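Local coordinates for protein pyruvate kinase (Pyrobaculum aerophilum, PDB 3QTG) that catalyses the last step of glycolysis, the interconversion of phosphoenolpyruvate and ADP with pyruvate and ATP, using a divalent metal cation, at residues A[241-255]-A[276-290]. Residues are numbered along the deposited sequence; the frame is centred on the assembly and turned at random.
Sequences EELVQCSDYVVVARG and TSLKYGKPIAVATQL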
ATOM      1  N   GLU A 241     -15.722  10.536  21.090  1.00 45.05           N
ATOM      2  CA  GLU A 241     -16.266  10.469  19.722  1.00 46.96           C
ATOM      3  C   GLU A 241     -17.296  11.565  19.429  1.00 47.31           C
ATOM      4  O   GLU A 241     -17.134  12.357  18.483  1.00 46.54           O
ATOM      5  CB  GLU A 241     -16.887   9.098  19.458  1.00 47.97           C
ATOM      6  CG  GLU A 241     -15.880   7.951  19.388  1.00 51.48           C
ATOM      7  CD  GLU A 241     -15.116   7.926  18.077  1.00 56.21           C
ATOM      8  OE1 GLU A 241     -15.761   8.023  17.013  1.00 58.68           O
ATOM      9  OE2 GLU A 241     -13.869   7.798  18.102  1.00 58.86           O
ATOM     10  N   GLU A 242     -18.337  11.614  20.259  1.00 47.63           N
ATOM     11  CA  GLU A 242     -19.441  12.561  20.080  1.00 48.36           C
ATOM     12  C   GLU A 242     -19.077  13.984  20.458  1.00 46.80           C
ATOM     13  O   GLU A 242     -19.506  14.929  19.800  1.00 46.43           O
ATOM     14  CB  GLU A 242     -20.684  12.103  20.861  1.00 49.33           C
ATOM     15  CG  GLU A 242     -21.209  10.720  20.396  1.00 54.58           C
ATOM     16  CD  GLU A 242     -21.874  10.772  19.015  1.00 60.14           C
ATOM     17  OE1 GLU A 242     -23.093  11.064  18.962  1.00 63.67           O
ATOM     18  OE2 GLU A 242     -21.188  10.520  17.990  1.00 62.52           O
ATOM     19  N   LEU A 243     -18.285  14.137  21.514  1.00 45.69           N
ATOM     20  CA  LEU A 243     -17.854  15.460  21.946  1.00 44.91           C
ATOM     21  C   LEU A 243     -16.956  16.136  20.914  1.00 44.14           C
ATOM     22  O   LEU A 243     -17.068  17.336  20.684  1.00 43.74           O
ATOM     23  CB  LEU A 243     -17.125  15.396  23.297  1.00 45.02           C
ATOM     24  CG  LEU A 243     -17.964  15.477  24.573  1.00 46.22           C
ATOM     25  CD1 LEU A 243     -17.050  15.431  25.774  1.00 46.61           C
ATOM     26  CD2 LEU A 243     -18.802  16.742  24.605  1.00 45.67           C
ATOM     27  N   VAL A 244     -16.037  15.367  20.335  1.00 43.36           N
ATOM     28  CA  VAL A 244     -15.150  15.900  19.311  1.00 42.84           C
ATOM     29  C   VAL A 244     -15.990  16.385  18.135  1.00 42.93           C
ATOM     30  O   VAL A 244     -15.822  17.516  17.698  1.00 42.40           O
ATOM     31  CB  VAL A 244     -14.058  14.876  18.890  1.00 42.34           C
ATOM     32  CG1 VAL A 244     -13.415  15.273  17.574  1.00 42.71           C
ATOM     33  CG2 VAL A 244     -13.005  14.753  20.004  1.00 41.37           C
ATOM     34  N   GLN A 245     -16.939  15.557  17.688  1.00 43.64           N
ATOM     35  CA  GLN A 245     -17.754  15.891  16.511  1.00 44.63           C
ATOM     36  C   GLN A 245     -18.681  17.098  16.668  1.00 45.41           C
ATOM     37  O   GLN A 245     -19.111  17.678  15.666  1.00 45.64           O
ATOM     38  CB  GLN A 245     -18.510  14.667  15.993  1.00 44.86           C
ATOM     39  CG  GLN A 245     -17.565  13.594  15.489  1.00 46.36           C
ATOM     40  CD  GLN A 245     -18.284  12.362  14.987  1.00 49.79           C
ATOM     41  OE1 GLN A 245     -18.768  12.330  13.853  1.00 50.28           O
ATOM     42  NE2 GLN A 245     -18.344  11.331  15.824  1.00 49.88           N
ATOM     43  N   CYS A 246     -18.970  17.506  17.901  1.00 45.56           N
ATOM     44  CA  CYS A 246     -19.794  18.686  18.084  1.00 46.95           C
ATOM     45  C   CYS A 246     -19.025  19.961  18.462  1.00 46.57           C
ATOM     46  O   CYS A 246     -19.651  21.000  18.693  1.00 46.96           O
ATOM     47  CB  CYS A 246     -20.931  18.416  19.061  1.00 47.54           C
ATOM     48  SG  CYS A 246     -20.412  18.473  20.735  1.00 52.26           S
ATOM     49  N   SER A 247     -17.686  19.882  18.478  1.00 45.26           N
ATOM     50  CA  SER A 247     -16.800  21.011  18.821  1.00 44.58           C
ATOM     51  C   SER A 247     -16.394  21.844  17.593  1.00 43.52           C
ATOM     52  O   SER A 247     -16.517  21.380  16.466  1.00 43.94           O
ATOM     53  CB  SER A 247     -15.514  20.476  19.455  1.00 44.41           C
ATOM     54  OG  SER A 247     -15.794  19.637  20.559  1.00 47.50           O
ATOM     55  N   ASP A 248     -15.909  23.067  17.807  1.00 41.44           N
ATOM     56  CA  ASP A 248     -15.236  23.792  16.735  1.00 39.68           C
ATOM     57  C   ASP A 248     -13.725  23.617  16.891  1.00 38.42           C
ATOM     58  O   ASP A 248     -12.988  23.771  15.938  1.00 37.55           O
ATOM     59  CB  ASP A 248     -15.605  25.284  16.729  1.00 39.94           C
ATOM     60  CG  ASP A 248     -17.110  25.512  16.576  1.00 41.14           C
ATOM     61  OD1 ASP A 248     -17.798  24.642  16.001  1.00 41.17           O
ATOM     62  OD2 ASP A 248     -17.609  26.550  17.043  1.00 43.33           O
ATOM     63  N   TYR A 249     -13.291  23.295  18.109  1.00 37.06           N
ATOM     64  CA  TYR A 249     -11.883  23.232  18.481  1.00 35.49           C
ATOM     65  C   TYR A 249     -11.833  22.368  19.740  1.00 35.06           C
ATOM     66  O   TYR A 249     -12.702  22.492  20.603  1.00 35.17           O
ATOM     67  CB  TYR A 249     -11.375  24.635  18.792  1.00 35.13           C
ATOM     68  CG  TYR A 249      -9.899  24.864  18.544  1.00 35.13           C
ATOM     69  CD1 TYR A 249      -9.477  25.712  17.508  1.00 35.43           C
ATOM     70  CD2 TYR A 249      -8.916  24.255  19.339  1.00 33.59           C
ATOM     71  CE1 TYR A 249      -8.121  25.932  17.250  1.00 34.55           C
ATOM     72  CE2 TYR A 249      -7.539  24.486  19.088  1.00 32.67           C
ATOM     73  CZ  TYR A 249      -7.167  25.321  18.044  1.00 34.07           C
ATOM     74  OH  TYR A 249      -5.842  25.573  17.786  1.00 36.10           O
ATOM     75  N   VAL A 250     -10.841  21.486  19.830  1.00 34.03           N
ATOM     76  CA  VAL A 250     -10.699  20.590  20.968  1.00 33.33           C
ATOM     77  C   VAL A 250      -9.449  20.995  21.728  1.00 33.42           C
ATOM     78  O   VAL A 250      -8.470  21.423  21.116  1.00 33.88           O
ATOM     79  CB  VAL A 250     -10.632  19.076  20.547  1.00 33.85           C
ATOM     80  CG1 VAL A 250     -10.491  18.160  21.786  1.00 31.38           C
ATOM     81  CG2 VAL A 250     -11.875  18.674  19.718  1.00 32.85           C
ATOM     82  N   VAL A 251      -9.508  20.897  23.060  1.00 33.42           N
ATOM     83  CA  VAL A 251      -8.404  21.261  23.963  1.00 33.23           C
ATOM     84  C   VAL A 251      -8.137  20.137  24.975  1.00 33.50           C
ATOM     85  O   VAL A 251      -9.048  19.728  25.701  1.00 34.30           O
ATOM     86  CB  VAL A 251      -8.714  22.582  24.710  1.00 33.47           C
ATOM     87  CG1 VAL A 251      -7.481  23.108  25.456  1.00 34.05           C
ATOM     88  CG2 VAL A 251      -9.214  23.644  23.739  1.00 32.78           C
ATOM     89  N   VAL A 252      -6.911  19.610  24.985  1.00 32.55           N
ATOM     90  CA  VAL A 252      -6.454  18.706  26.042  1.00 32.49           C
ATOM     91  C   VAL A 252      -6.004  19.571  27.243  1.00 33.09           C
ATOM     92  O   VAL A 252      -4.974  20.255  27.194  1.00 32.56           O
ATOM     93  CB  VAL A 252      -5.283  17.768  25.572  1.00 32.22           C
ATOM     94  CG1 VAL A 252      -4.819  16.820  26.704  1.00 31.38           C
ATOM     95  CG2 VAL A 252      -5.674  16.974  24.348  1.00 29.78           C
ATOM     96  N   ALA A 253      -6.823  19.572  28.292  1.00 33.85           N
ATOM     97  CA  ALA A 253      -6.543  20.370  29.494  1.00 34.61           C
ATOM     98  C   ALA A 253      -5.840  19.443  30.470  1.00 34.52           C
ATOM     99  O   ALA A 253      -6.480  18.717  31.236  1.00 33.58           O
ATOM    100  CB  ALA A 253      -7.852  20.977  30.093  1.00 34.04           C
ATOM    101  N   ARG A 254      -4.506  19.442  30.378  1.00 35.85           N
ATOM    102  CA  ARG A 254      -3.630  18.500  31.089  1.00 37.20           C
ATOM    103  C   ARG A 254      -3.730  18.586  32.601  1.00 38.26           C
ATOM    104  O   ARG A 254      -3.825  17.557  33.275  1.00 38.14           O
ATOM    105  CB  ARG A 254      -2.175  18.748  30.721  1.00 37.33           C
ATOM    106  CG  ARG A 254      -1.754  18.298  29.336  1.00 38.57           C
ATOM    107  CD  ARG A 254      -0.309  18.678  29.195  1.00 38.37           C
ATOM    108  NE  ARG A 254       0.372  17.765  28.324  1.00 42.59           N
ATOM    109  CZ  ARG A 254       1.688  17.714  28.199  1.00 42.52           C
ATOM    110  NH1 ARG A 254       2.452  18.534  28.909  1.00 42.07           N
ATOM    111  NH2 ARG A 254       2.221  16.852  27.358  1.00 41.53           N
ATOM    112  N   GLY A 255      -3.664  19.807  33.135  1.00 39.01           N
ATOM    113  CA  GLY A 255      -3.773  20.011  34.579  1.00 40.62           C
ATOM    114  C   GLY A 255      -5.032  19.357  35.127  1.00 41.90           C
ATOM    115  O   GLY A 255      -4.971  18.550  36.047  1.00 43.09           O
ATOM    116  N   THR A 276      -8.135  11.270  17.903  1.00 36.52           N
ATOM    117  CA  THR A 276      -9.547  11.443  17.611  1.00 35.96           C
ATOM    118  C   THR A 276      -9.891  12.774  16.940  1.00 35.78           C
ATOM    119  O   THR A 276     -10.681  12.799  15.978  1.00 36.01           O
ATOM    120  CB  THR A 276     -10.377  11.185  18.873  1.00 36.29           C
ATOM    121  OG1 THR A 276     -10.060   9.872  19.337  1.00 35.52           O
ATOM    122  CG2 THR A 276     -11.869  11.278  18.600  1.00 35.57           C
ATOM    123  N   SER A 277      -9.280  13.858  17.405  1.00 35.56           N
ATOM    124  CA  SER A 277      -9.525  15.177  16.820  1.00 36.92           C
ATOM    125  C   SER A 277      -9.024  15.276  15.386  1.00 36.84           C
ATOM    126  O   SER A 277      -9.719  15.826  14.553  1.00 37.06           O
ATOM    127  CB  SER A 277      -8.913  16.321  17.658  1.00 36.68           C
ATOM    128  OG  SER A 277      -9.394  16.297  18.985  1.00 38.91           O
ATOM    129  N   LEU A 278      -7.817  14.758  15.130  1.00 37.39           N
ATOM    130  CA  LEU A 278      -7.234  14.709  13.792  1.00 38.28           C
ATOM    131  C   LEU A 278      -8.083  13.877  12.841  1.00 38.86           C
ATOM    132  O   LEU A 278      -8.365  14.335  11.744  1.00 39.26           O
ATOM    133  CB  LEU A 278      -5.769  14.221  13.817  1.00 38.11           C
ATOM    134  CG  LEU A 278      -4.723  15.150  14.462  1.00 38.40           C
ATOM    135  CD1 LEU A 278      -3.422  14.432  14.745  1.00 37.80           C
ATOM    136  CD2 LEU A 278      -4.452  16.315  13.543  1.00 39.33           C
ATOM    137  N   LYS A 279      -8.502  12.685  13.282  1.00 38.94           N
ATOM    138  CA  LYS A 279      -9.426  11.822  12.527  1.00 39.61           C
ATOM    139  C   LYS A 279     -10.690  12.553  12.046  1.00 39.52           C
ATOM    140  O   LYS A 279     -11.120  12.362  10.910  1.00 38.89           O
ATOM    141  CB  LYS A 279      -9.831  10.591  13.366  1.00 39.38           C
ATOM    142  CG  LYS A 279     -10.857   9.622  12.699  1.00 40.62           C
ATOM    143  CD  LYS A 279     -11.004   8.278  13.473  1.00 42.16           C
ATOM    144  CE  LYS A 279     -11.914   8.429  14.702  1.00 45.87           C
ATOM    145  NZ  LYS A 279     -11.829   7.376  15.814  1.00 45.71           N
ATOM    146  N   TYR A 280     -11.278  13.366  12.925  1.00 39.70           N
ATOM    147  CA  TYR A 280     -12.514  14.091  12.630  1.00 40.20           C
ATOM    148  C   TYR A 280     -12.330  15.510  12.104  1.00 39.13           C
ATOM    149  O   TYR A 280     -13.316  16.216  11.911  1.00 38.99           O
ATOM    150  CB  TYR A 280     -13.467  14.078  13.844  1.00 41.92           C
ATOM    151  CG  TYR A 280     -14.074  12.708  14.088  1.00 44.39           C
ATOM    152  CD1 TYR A 280     -13.657  11.926  15.150  1.00 46.45           C
ATOM    153  CD2 TYR A 280     -15.039  12.185  13.219  1.00 46.42           C
ATOM    154  CE1 TYR A 280     -14.197  10.666  15.365  1.00 48.27           C
ATOM    155  CE2 TYR A 280     -15.581  10.925  13.418  1.00 47.44           C
ATOM    156  CZ  TYR A 280     -15.155  10.179  14.488  1.00 47.77           C
ATOM    157  OH  TYR A 280     -15.685   8.944  14.699  1.00 48.88           O
ATOM    158  N   GLY A 281     -11.079  15.909  11.857  1.00 38.09           N
ATOM    159  CA  GLY A 281     -10.775  17.205  11.227  1.00 37.15           C
ATOM    160  C   GLY A 281     -11.120  18.383  12.102  1.00 36.74           C
ATOM    161  O   GLY A 281     -11.504  19.442  11.601  1.00 37.55           O
ATOM    162  N   LYS A 282     -11.005  18.199  13.419  1.00 35.44           N
ATOM    163  CA  LYS A 282     -11.171  19.309  14.365  1.00 34.31           C
ATOM    164  C   LYS A 282      -9.811  19.845  14.773  1.00 33.03           C
ATOM    165  O   LYS A 282      -8.941  19.069  15.120  1.00 31.82           O
ATOM    166  CB  LYS A 282     -11.926  18.851  15.616  1.00 34.59           C
ATOM    167  CG  LYS A 282     -13.362  18.401  15.386  1.00 35.83           C
ATOM    168  CD  LYS A 282     -14.173  19.452  14.682  1.00 38.53           C
ATOM    169  CE  LYS A 282     -15.629  19.005  14.524  1.00 41.19           C
ATOM    170  NZ  LYS A 282     -16.380  19.975  13.696  1.00 40.07           N
ATOM    171  N   PRO A 283      -9.631  21.174  14.755  1.00 32.68           N
ATOM    172  CA  PRO A 283      -8.382  21.691  15.289  1.00 32.61           C
ATOM    173  C   PRO A 283      -8.208  21.262  16.769  1.00 32.75           C
ATOM    174  O   PRO A 283      -9.203  21.132  17.499  1.00 32.82           O
ATOM    175  CB  PRO A 283      -8.553  23.217  15.182  1.00 32.48           C
ATOM    176  CG  PRO A 283      -9.632  23.422  14.165  1.00 32.69           C
ATOM    177  CD  PRO A 283     -10.548  22.250  14.329  1.00 32.95           C
ATOM    178  N   ILE A 284      -6.962  21.017  17.179  1.00 32.27           N
ATOM    179  CA  ILE A 284      -6.651  20.426  18.482  1.00 31.69           C
ATOM    180  C   ILE A 284      -5.545  21.235  19.194  1.00 32.29           C
ATOM    181  O   ILE A 284      -4.525  21.594  18.599  1.00 32.13           O
ATOM    182  CB  ILE A 284      -6.273  18.906  18.347  1.00 32.04           C
ATOM    183  CG1 ILE A 284      -5.699  18.317  19.645  1.00 30.23           C
ATOM    184  CG2 ILE A 284      -5.342  18.644  17.138  1.00 32.49           C
ATOM    185  CD1 ILE A 284      -6.756  17.852  20.652  1.00 27.31           C
ATOM    186  N   ALA A 285      -5.770  21.531  20.467  1.00 32.17           N
ATOM    187  CA  ALA A 285      -4.770  22.184  21.304  1.00 32.47           C
ATOM    188  C   ALA A 285      -4.373  21.306  22.486  1.00 32.59           C
ATOM    189  O   ALA A 285      -5.134  20.444  22.933  1.00 32.08           O
ATOM    190  CB  ALA A 285      -5.304  23.543  21.809  1.00 32.05           C
ATOM    191  N   VAL A 286      -3.150  21.501  22.957  1.00 33.99           N
ATOM    192  CA  VAL A 286      -2.738  20.969  24.250  1.00 34.68           C
ATOM    193  C   VAL A 286      -2.413  22.166  25.154  1.00 35.97           C
ATOM    194  O   VAL A 286      -1.646  23.050  24.771  1.00 36.46           O
ATOM    195  CB  VAL A 286      -1.577  19.956  24.141  1.00 34.89           C
ATOM    196  CG1 VAL A 286      -1.090  19.542  25.522  1.00 33.00           C
ATOM    197  CG2 VAL A 286      -2.027  18.681  23.362  1.00 34.74           C
ATOM    198  N   ALA A 287      -3.044  22.190  26.327  1.00 36.66           N
ATOM    199  CA  ALA A 287      -2.982  23.303  27.282  1.00 37.76           C
ATOM    200  C   ALA A 287      -2.465  22.853  28.653  1.00 38.46           C
ATOM    201  O   ALA A 287      -2.780  21.746  29.098  1.00 38.33           O
ATOM    202  CB  ALA A 287      -4.389  23.917  27.448  1.00 36.54           C
ATOM    203  N   THR A 288      -1.718  23.748  29.316  1.00 40.15           N
ATOM    204  CA  THR A 288      -1.273  23.642  30.726  1.00 41.09           C
ATOM    205  C   THR A 288      -0.119  22.659  30.885  1.00 42.29           C
ATOM    206  O   THR A 288      -0.056  21.652  30.161  1.00 42.32           O
ATOM    207  CB  THR A 288      -2.418  23.262  31.722  1.00 41.06           C
ATOM    208  OG1 THR A 288      -2.662  21.854  31.669  1.00 43.91           O
ATOM    209  CG2 THR A 288      -3.702  23.997  31.433  1.00 40.92           C
ATOM    210  N   GLN A 289       0.792  22.945  31.823  1.00 43.11           N
ATOM    211  CA  GLN A 289       1.872  22.017  32.157  1.00 43.76           C
ATOM    212  C   GLN A 289       2.784  21.744  30.959  1.00 43.45           C
ATOM    213  O   GLN A 289       3.160  20.582  30.695  1.00 42.39           O
ATOM    214  CB  GLN A 289       1.303  20.672  32.646  1.00 44.51           C
ATOM    215  CG  GLN A 289       0.322  20.751  33.804  1.00 48.63           C
ATOM    216  CD  GLN A 289       1.003  20.706  35.136  1.00 54.15           C
ATOM    217  OE1 GLN A 289       2.098  20.135  35.278  1.00 57.71           O
ATOM    218  NE2 GLN A 289       0.365  21.305  36.141  1.00 56.70           N
ATOM    219  N   LEU A 290       3.113  22.794  30.217  1.00 42.58           N
ATOM    220  CA  LEU A 290       4.059  22.646  29.123  1.00 42.13           C
ATOM    221  C   LEU A 290       5.449  23.114  29.541  1.00 42.62           C
ATOM    222  O   LEU A 290       6.437  22.410  29.321  1.00 42.12           O
ATOM    223  CB  LEU A 290       3.553  23.363  27.861  1.00 41.71           C
ATOM    224  CG  LEU A 290       2.304  22.746  27.219  1.00 40.63           C
ATOM    225  CD1 LEU A 290       1.632  23.741  26.319  1.00 41.24           C
ATOM    226  CD2 LEU A 290       2.581  21.408  26.485  1.00 40.61           C
TER
HETATM  227  O   HOH W   1     -11.813   7.899  19.990  1.00 47.90           O
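Two neighbouring parallel strands of the pyruvate kinase TIM barrel, 249-253 and 284-287, pair here, and the helices leading into them pack together at the N-terminal end of the strands. The ladder runs from Val250 N to Pro283 O up to Arg254 N on Ala287 O, with Val252 bonded both ways in between. Ile284 CD1 bridges Val250 CG1 and Val252 CG2, whereas Val251 CG1 meets Ala287 CB on the side facing Lys230, probably the transition-state stabiliser. At the strand entrance Pro283 CB sits over one face of the Tyr249 ring, 3.6 Å from its centroid, in a CH-pi contact, and Ala285 CB touches the ring's edge.

Between the helices, the Gln245 amide stacks on the Tyr280 ring, planes 15° apart, and NE2 bonds back to Glu241 O. Glu241, its chain bent at chi2 (-76°), brings OE1 within 2.5 Å of Tyr280 OH, a very short bond, while OE2 takes Lys279 NZ on its syn lone pair. A phenylalanine in place of Tyr280 would probably leave Glu241 OE1 without its hydroxyl donor. At the C-terminal end, where Gly255 and Thr288 are substrate-binding residues by analogy with relatives, Arg254 forms a salt bridge with Asp307, and Thr288 OG1 accepts a hydrogen bond from Gly255 N at 2.7 Å while donating to Ala287 O.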